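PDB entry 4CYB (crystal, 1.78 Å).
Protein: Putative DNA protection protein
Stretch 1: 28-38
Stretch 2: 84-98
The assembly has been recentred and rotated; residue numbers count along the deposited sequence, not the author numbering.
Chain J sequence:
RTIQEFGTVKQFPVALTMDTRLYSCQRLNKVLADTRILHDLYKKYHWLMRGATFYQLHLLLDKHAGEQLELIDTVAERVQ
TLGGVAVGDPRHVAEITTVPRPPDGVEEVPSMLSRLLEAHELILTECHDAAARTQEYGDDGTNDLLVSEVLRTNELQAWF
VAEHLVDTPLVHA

Stretch 1 (28-38) LNKVLADTRIL
Stretch 2 (84-98) GVAVGDPRHVAEITT

Residues 28-38 form a continuous α-helix, and residues 84-98 cross it as an extended loop followed by a short helix that starts at Pro90. The two helix axes approach to 8.7 Å, with an angle of 112° between their N-to-C directions. The register is fixed by two CA pairs: Asn29 CA lies 6.2 Å from Val87 CA, and Ala33 CA lies 4.9 Å from Val93 CA.

The loop opens with Gly84 (phi/psi -92/-169) and Val85 (-123/114). Val85 points its side chain away, but its carbonyl O accepts from Asn29 ND2 at 2.9 Å. The same amide, with chi1 -89° and chi2 -44°, accepts through OD1 from Val87 N, also at 2.9 Å. An asparagine suits this place because its amide can donate and accept at once, holding an extended backbone (Ala86 -70/143, Val87 -61/131) whose own polar groups need partners. Between these bonds, Ala86 CB lies 4.1 Å from Leu32 CD2. Val87, chi1 p, points toward the helix and packs CG1 3.9 Å from Leu32 CG (Leu32 is t, p).

At Gly88 (-105/-89) the chain turns, and its O receives both Arg36 NH1 and Arg36 NH2 at 3.0 Å, near the guanidinium plane. Arg36 curls back through m, m, m with chi4 -82°. A water bridges the same region, accepting from Arg36 NH1 and donating to Val87 O, each at 2.9 Å.

Asp89 (-63/140; chi1 t) turns its side chain away from helix 28-38 and caps its own helix: OD1 accepts from Arg91 N at 2.8 Å, while Arg91 NE forms a salt bridge to OD1 at 2.8 Å. Pro90 (-58/-20) fits the first turn, where its missing amide proton costs no helical bond.

Val93 (-47/-44; chi1 t) points toward the other helix. Its CG2 lies over one face of the Arg36 guanidinium, 3.5 Å from NH1, while CG1 packs 3.7 Å from Ile37 CD1 (Ile37 is m, m) and 4.2 Å from Ala33 CB. The small Ala33 permits this close approach and also receives Ile96 (-107/-35; m, t), whose CG2 lies 3.6 Å from Ala33 CB.

Thr97 (-69/152; chi1 t) leaves the helical conformation. Its OG1 donates to Asp34 OD1 at 2.6 Å, and Thr98 N (-111/12; chi1 p) donates to the same oxygen at 3.0 Å. Asp34 (chi1 m) thus gathers hydroxyl and amide donors, while its OD2 forms a 2.7 Å salt bridge with Lys30 NZ. Bent by its two p torsions (t, p, t, p), Lys30 also donates from NZ to Thr98 OG1 at 2.9 Å.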

ATOM      1  N   LEU J  28      29.593   8.733  21.437  1.00 22.26           N
ATOM      2  CA  LEU J  28      28.563   7.967  20.678  1.00 20.85           C
ATOM      3  C   LEU J  28      28.762   6.488  20.903  1.00 21.78           C
ATOM      4  O   LEU J  28      27.746   5.750  20.995  1.00 25.49           O
ATOM      5  CB  LEU J  28      28.588   8.318  19.178  1.00 20.78           C
ATOM      6  CG  LEU J  28      28.000   9.701  18.856  1.00 21.12           C
ATOM      7  CD1 LEU J  28      28.318  10.180  17.446  1.00 22.65           C
ATOM      8  CD2 LEU J  28      26.495   9.785  19.143  1.00 25.46           C
ATOM      9  N   ASN J  29      30.020   6.034  20.943  1.00 20.89           N
ATOM     10  CA  ASN J  29      30.269   4.617  21.117  1.00 22.52           C
ATOM     11  C   ASN J  29      29.817   4.098  22.467  1.00 22.47           C
ATOM     12  O   ASN J  29      29.434   2.955  22.589  1.00 21.02           O
ATOM     13  CB  ASN J  29      31.703   4.174  20.804  1.00 22.99           C
ATOM     14  CG  ASN J  29      31.885   3.802  19.341  1.00 26.28           C
ATOM     15  OD1 ASN J  29      31.041   3.107  18.757  1.00 26.28           O
ATOM     16  ND2 ASN J  29      32.995   4.226  18.756  1.00 22.52           N
ATOM     17  N   LYS J  30      29.890   4.928  23.498  1.00 22.64           N
ATOM     18  CA  LYS J  30      29.380   4.486  24.795  1.00 20.54           C
ATOM     19  C   LYS J  30      27.864   4.347  24.753  1.00 21.25           C
ATOM     20  O   LYS J  30      27.303   3.335  25.243  1.00 21.55           O
ATOM     21  CB  LYS J  30      29.832   5.464  25.931  1.00 21.98           C
ATOM     22  CG  LYS J  30      29.307   5.074  27.327  1.00 25.94           C
ATOM     23  CD  LYS J  30      29.620   3.620  27.683  1.00 26.25           C
ATOM     24  CE  LYS J  30      29.448   3.402  29.186  1.00 26.50           C
ATOM     25  NZ  LYS J  30      28.148   3.863  29.707  1.00 25.01           N
ATOM     26  N   VAL J  31      27.199   5.331  24.185  1.00 21.59           N
ATOM     27  CA  VAL J  31      25.737   5.269  24.027  1.00 21.74           C
ATOM     28  C   VAL J  31      25.392   4.020  23.212  1.00 19.91           C
ATOM     29  O   VAL J  31      24.419   3.322  23.514  1.00 21.17           O
ATOM     30  CB  VAL J  31      25.190   6.536  23.344  1.00 23.40           C
ATOM     31  CG1 VAL J  31      23.707   6.359  22.978  1.00 24.54           C
ATOM     32  CG2 VAL J  31      25.348   7.727  24.319  1.00 24.62           C
ATOM     33  N   LEU J  32      26.148   3.795  22.154  1.00 20.66           N
ATOM     34  CA  LEU J  32      25.902   2.627  21.238  1.00 22.25           C
ATOM     35  C   LEU J  32      26.051   1.313  21.992  1.00 22.95           C
ATOM     36  O   LEU J  32      25.180   0.428  21.884  1.00 21.59           O
ATOM     37  CB  LEU J  32      26.882   2.726  20.073  1.00 22.70           C
ATOM     38  CG  LEU J  32      26.694   1.891  18.830  1.00 28.20           C
ATOM     39  CD1 LEU J  32      25.232   2.007  18.370  1.00 23.88           C
ATOM     40  CD2 LEU J  32      27.690   2.413  17.802  1.00 25.15           C
ATOM     41  N   ALA J  33      27.130   1.172  22.783  1.00 19.25           N
ATOM     42  CA  ALA J  33      27.345  -0.042  23.607  1.00 21.97           C
ATOM     43  C   ALA J  33      26.184  -0.253  24.570  1.00 20.99           C
ATOM     44  O   ALA J  33      25.651  -1.356  24.676  1.00 21.63           O
ATOM     45  CB  ALA J  33      28.708   0.014  24.348  1.00 19.87           C
ATOM     46  N   ASP J  34      25.761   0.791  25.303  1.00 20.49           N
ATOM     47  CA  ASP J  34      24.634   0.648  26.207  1.00 20.32           C
ATOM     48  C   ASP J  34      23.296   0.311  25.485  1.00 20.34           C
ATOM     49  O   ASP J  34      22.489  -0.509  25.971  1.00 20.60           O
ATOM     50  CB  ASP J  34      24.451   1.896  27.063  1.00 23.45           C
ATOM     51  CG  ASP J  34      25.691   2.197  27.985  1.00 28.16           C
ATOM     52  OD1 ASP J  34      26.409   1.253  28.396  1.00 25.83           O
ATOM     53  OD2 ASP J  34      25.939   3.402  28.260  1.00 27.58           O
ATOM     54  N   THR J  35      23.116   0.915  24.330  1.00 19.46           N
ATOM     55  CA  THR J  35      21.907   0.721  23.555  1.00 20.11           C
ATOM     56  C   THR J  35      21.911  -0.696  22.948  1.00 20.22           C
ATOM     57  O   THR J  35      20.850  -1.332  22.865  1.00 21.13           O
ATOM     58  CB  THR J  35      21.800   1.751  22.425  1.00 20.25           C
ATOM     59  OG1 THR J  35      21.707   3.071  22.981  1.00 22.97           O
ATOM     60  CG2 THR J  35      20.504   1.492  21.583  1.00 22.11           C
ATOM     61  N   ARG J  36      23.060  -1.177  22.510  1.00 19.09           N
ATOM     62  CA  ARG J  36      23.154  -2.626  22.144  1.00 19.51           C
ATOM     63  C   ARG J  36      22.683  -3.585  23.247  1.00 23.61           C
ATOM     64  O   ARG J  36      21.891  -4.513  22.994  1.00 19.48           O
ATOM     65  CB  ARG J  36      24.551  -3.011  21.669  1.00 21.72           C
ATOM     66  CG  ARG J  36      24.993  -2.298  20.406  1.00 22.06           C
ATOM     67  CD  ARG J  36      24.577  -3.138  19.215  1.00 21.66           C
ATOM     68  NE  ARG J  36      25.178  -4.468  19.200  1.00 22.95           N
ATOM     69  CZ  ARG J  36      26.412  -4.702  18.745  1.00 25.45           C
ATOM     70  NH1 ARG J  36      27.164  -3.683  18.315  1.00 24.19           N
ATOM     71  NH2 ARG J  36      26.914  -5.938  18.784  1.00 23.87           N
ATOM     72  N   ILE J  37      23.085  -3.323  24.511  1.00 19.71           N
ATOM     73  CA  ILE J  37      22.628  -4.205  25.600  1.00 18.36           C
ATOM     74  C   ILE J  37      21.099  -4.035  25.798  1.00 18.67           C
ATOM     75  O   ILE J  37      20.395  -5.000  26.027  1.00 21.21           O
ATOM     76  CB  ILE J  37      23.356  -3.813  26.933  1.00 18.25           C
ATOM     77  CG1 ILE J  37      24.874  -3.934  26.714  1.00 19.81           C
ATOM     78  CG2 ILE J  37      22.842  -4.669  28.097  1.00 19.16           C
ATOM     79  CD1 ILE J  37      25.305  -5.355  26.392  1.00 20.84           C
ATOM     80  N   LEU J  38      20.606  -2.809  25.702  1.00 18.74           N
ATOM     81  CA  LEU J  38      19.199  -2.514  25.946  1.00 19.48           C
ATOM     82  C   LEU J  38      18.323  -3.152  24.855  1.00 19.96           C
ATOM     83  O   LEU J  38      17.297  -3.756  25.170  1.00 19.98           O
ATOM     84  CB  LEU J  38      18.956  -1.002  26.046  1.00 19.76           C
ATOM     85  CG  LEU J  38      17.477  -0.668  26.281  1.00 20.88           C
ATOM     86  CD1 LEU J  38      16.916  -1.456  27.473  1.00 21.39           C
ATOM     87  CD2 LEU J  38      17.366   0.857  26.525  1.00 20.75           C
ATOM     88  N   GLY J  84      35.022   7.893  12.332  1.00 22.26           N
ATOM     89  CA  GLY J  84      35.388   6.969  13.433  1.00 23.03           C
ATOM     90  C   GLY J  84      35.046   5.509  13.117  1.00 24.04           C
ATOM     91  O   GLY J  84      34.765   5.142  11.938  1.00 24.56           O
ATOM     92  N   VAL J  85      35.141   4.688  14.148  1.00 21.66           N
ATOM     93  CA  VAL J  85      34.841   3.252  14.069  1.00 25.10           C
ATOM     94  C   VAL J  85      33.769   2.886  15.071  1.00 24.54           C
ATOM     95  O   VAL J  85      33.979   2.968  16.327  1.00 23.82           O
ATOM     96  CB  VAL J  85      36.129   2.384  14.248  1.00 27.04           C
ATOM     97  CG1 VAL J  85      35.826   0.875  13.972  1.00 25.82           C
ATOM     98  CG2 VAL J  85      37.223   2.917  13.302  1.00 25.21           C
ATOM     99  N   ALA J  86      32.595   2.483  14.549  1.00 21.69           N
ATOM    100  CA  ALA J  86      31.475   2.076  15.443  1.00 22.15           C
ATOM    101  C   ALA J  86      31.797   0.740  16.131  1.00 23.10           C
ATOM    102  O   ALA J  86      32.395  -0.184  15.512  1.00 25.69           O
ATOM    103  CB  ALA J  86      30.175   1.954  14.628  1.00 21.34           C
ATOM    104  N   VAL J  87      31.394   0.603  17.393  1.00 21.54           N
ATOM    105  CA  VAL J  87      31.614  -0.675  18.083  1.00 23.84           C
ATOM    106  C   VAL J  87      30.872  -1.839  17.379  1.00 24.55           C
ATOM    107  O   VAL J  87      29.691  -1.695  17.006  1.00 24.81           O
ATOM    108  CB  VAL J  87      31.239  -0.591  19.564  1.00 25.89           C
ATOM    109  CG1 VAL J  87      29.784  -0.218  19.770  1.00 25.28           C
ATOM    110  CG2 VAL J  87      31.572  -1.912  20.258  1.00 24.31           C
ATOM    111  N   GLY J  88      31.583  -2.933  17.132  1.00 23.17           N
ATOM    112  CA  GLY J  88      31.040  -4.013  16.249  1.00 23.04           C
ATOM    113  C   GLY J  88      30.580  -5.250  16.997  1.00 22.42           C
ATOM    114  O   GLY J  88      29.426  -5.386  17.330  1.00 23.74           O
ATOM    115  N   ASP J  89      31.479  -6.199  17.211  1.00 21.79           N
ATOM    116  CA  ASP J  89      31.149  -7.473  17.841  1.00 23.13           C
ATOM    117  C   ASP J  89      30.659  -7.277  19.281  1.00 23.20           C
ATOM    118  O   ASP J  89      31.199  -6.402  19.999  1.00 22.79           O
ATOM    119  CB  ASP J  89      32.384  -8.379  17.801  1.00 24.08           C
ATOM    120  CG  ASP J  89      32.106  -9.796  18.260  1.00 24.62           C
ATOM    121  OD1 ASP J  89      32.129 -10.020  19.488  1.00 25.53           O
ATOM    122  OD2 ASP J  89      31.883 -10.706  17.410  1.00 24.63           O
ATOM    123  N   PRO J  90      29.624  -8.051  19.690  1.00 22.43           N
ATOM    124  CA  PRO J  90      29.122  -7.884  21.071  1.00 24.98           C
ATOM    125  C   PRO J  90      30.184  -8.115  22.190  1.00 25.02           C
ATOM    126  O   PRO J  90      30.006  -7.635  23.333  1.00 23.69           O
ATOM    127  CB  PRO J  90      28.020  -8.948  21.195  1.00 25.93           C
ATOM    128  CG  PRO J  90      28.322  -9.952  20.130  1.00 25.87           C
ATOM    129  CD  PRO J  90      28.967  -9.192  18.990  1.00 24.42           C
ATOM    130  N   ARG J  91      31.269  -8.814  21.871  1.00 23.11           N
ATOM    131  CA  ARG J  91      32.315  -9.010  22.883  1.00 22.72           C
ATOM    132  C   ARG J  91      33.071  -7.728  23.133  1.00 25.83           C
ATOM    133  O   ARG J  91      33.607  -7.529  24.244  1.00 24.50           O
ATOM    134  CB  ARG J  91      33.246 -10.165  22.472  1.00 23.65           C
ATOM    135  CG  ARG J  91      32.517 -11.522  22.703  1.00 23.75           C
ATOM    136  CD  ARG J  91      33.155 -12.699  21.929  1.00 27.73           C
ATOM    137  NE  ARG J  91      32.832 -12.582  20.500  1.00 24.83           N
ATOM    138  CZ  ARG J  91      32.829 -13.592  19.619  1.00 27.38           C
ATOM    139  NH1 ARG J  91      33.173 -14.798  19.998  1.00 25.86           N
ATOM    140  NH2 ARG J  91      32.542 -13.361  18.335  1.00 25.02           N
ATOM    141  N   HIS J  92      33.120  -6.852  22.123  1.00 23.95           N
ATOM    142  CA  HIS J  92      33.624  -5.495  22.347  1.00 22.52           C
ATOM    143  C   HIS J  92      32.634  -4.630  23.090  1.00 23.73           C
ATOM    144  O   HIS J  92      32.997  -3.898  24.023  1.00 25.27           O
ATOM    145  CB  HIS J  92      34.087  -4.883  21.020  1.00 21.52           C
ATOM    146  CG  HIS J  92      34.967  -3.661  21.181  1.00 24.35           C
ATOM    147  ND1 HIS J  92      35.213  -2.802  20.167  1.00 24.54           N
ATOM    148  CD2 HIS J  92      35.632  -3.151  22.304  1.00 23.50           C
ATOM    149  CE1 HIS J  92      36.030  -1.827  20.597  1.00 25.81           C
ATOM    150  NE2 HIS J  92      36.279  -2.031  21.910  1.00 22.74           N
ATOM    151  N   VAL J  93      31.343  -4.687  22.697  1.00 23.03           N
ATOM    152  CA  VAL J  93      30.286  -3.979  23.432  1.00 23.61           C
ATOM    153  C   VAL J  93      30.397  -4.226  24.946  1.00 22.15           C
ATOM    154  O   VAL J  93      30.297  -3.290  25.729  1.00 23.91           O
ATOM    155  CB  VAL J  93      28.877  -4.415  22.896  1.00 22.55           C
ATOM    156  CG1 VAL J  93      27.725  -4.059  23.867  1.00 22.04           C
ATOM    157  CG2 VAL J  93      28.638  -3.794  21.493  1.00 24.31           C
ATOM    158  N   ALA J  94      30.635  -5.503  25.296  1.00 24.63           N
ATOM    159  CA  ALA J  94      30.785  -6.000  26.694  1.00 25.80           C
ATOM    160  C   ALA J  94      31.838  -5.228  27.467  1.00 28.63           C
ATOM    161  O   ALA J  94      31.680  -4.946  28.654  1.00 31.15           O
ATOM    162  CB  ALA J  94      31.103  -7.504  26.700  1.00 22.61           C
ATOM    163  N   GLU J  95      32.883  -4.824  26.762  1.00 25.89           N
ATOM    164  CA  GLU J  95      34.004  -4.149  27.380  1.00 27.47           C
ATOM    165  C   GLU J  95      33.790  -2.664  27.558  1.00 32.76           C
ATOM    166  O   GLU J  95      34.531  -2.042  28.327  1.00 31.73           O
ATOM    167  CB  GLU J  95      35.287  -4.384  26.600  1.00 24.79           C
ATOM    168  CG  GLU J  95      35.666  -5.857  26.522  1.00 27.01           C
ATOM    169  CD  GLU J  95      36.716  -6.093  25.454  1.00 29.76           C
ATOM    170  OE1 GLU J  95      36.939  -5.190  24.612  1.00 32.55           O
ATOM    171  OE2 GLU J  95      37.304  -7.192  25.402  1.00 31.67           O
ATOM    172  N   ILE J  96      32.783  -2.092  26.877  1.00 26.62           N
ATOM    173  CA  ILE J  96      32.552  -0.659  26.883  1.00 23.66           C
ATOM    174  C   ILE J  96      31.304  -0.304  27.721  1.00 25.00           C
ATOM    175  O   ILE J  96      31.253   0.768  28.417  1.00 23.90           O
ATOM    176  CB  ILE J  96      32.343  -0.126  25.428  1.00 24.78           C
ATOM    177  CG1 ILE J  96      33.628  -0.290  24.591  1.00 27.73           C
ATOM    178  CG2 ILE J  96      31.850   1.352  25.456  1.00 24.04           C
ATOM    179  CD1 ILE J  96      33.448   0.002  23.090  1.00 24.58           C
ATOM    180  N   THR J  97      30.281  -1.170  27.683  1.00 24.07           N
ATOM    181  CA  THR J  97      28.982  -0.797  28.304  1.00 23.19           C
ATOM    182  C   THR J  97      29.099  -0.735  29.834  1.00 24.52           C
ATOM    183  O   THR J  97      29.933  -1.435  30.433  1.00 24.43           O
ATOM    184  CB  THR J  97      27.876  -1.820  27.957  1.00 24.85           C
ATOM    185  OG1 THR J  97      26.609  -1.371  28.488  1.00 23.79           O
ATOM    186  CG2 THR J  97      28.235  -3.252  28.509  1.00 26.68           C
ATOM    187  N   THR J  98      28.270   0.083  30.469  1.00 24.72           N
ATOM    188  CA  THR J  98      28.128  -0.071  31.897  1.00 27.09           C
ATOM    189  C   THR J  98      26.738  -0.604  32.322  1.00 28.32           C
ATOM    190  O   THR J  98      26.389  -0.586  33.497  1.00 26.60           O
ATOM    191  CB  THR J  98      28.426   1.255  32.621  1.00 25.49           C
ATOM    192  OG1 THR J  98      27.596   2.277  32.101  1.00 26.13           O
ATOM    193  CG2 THR J  98      29.934   1.658  32.471  1.00 29.17           C
TER
HETATM  194  O   HOH W   1      26.875  -0.946  17.464  1.00 23.82           O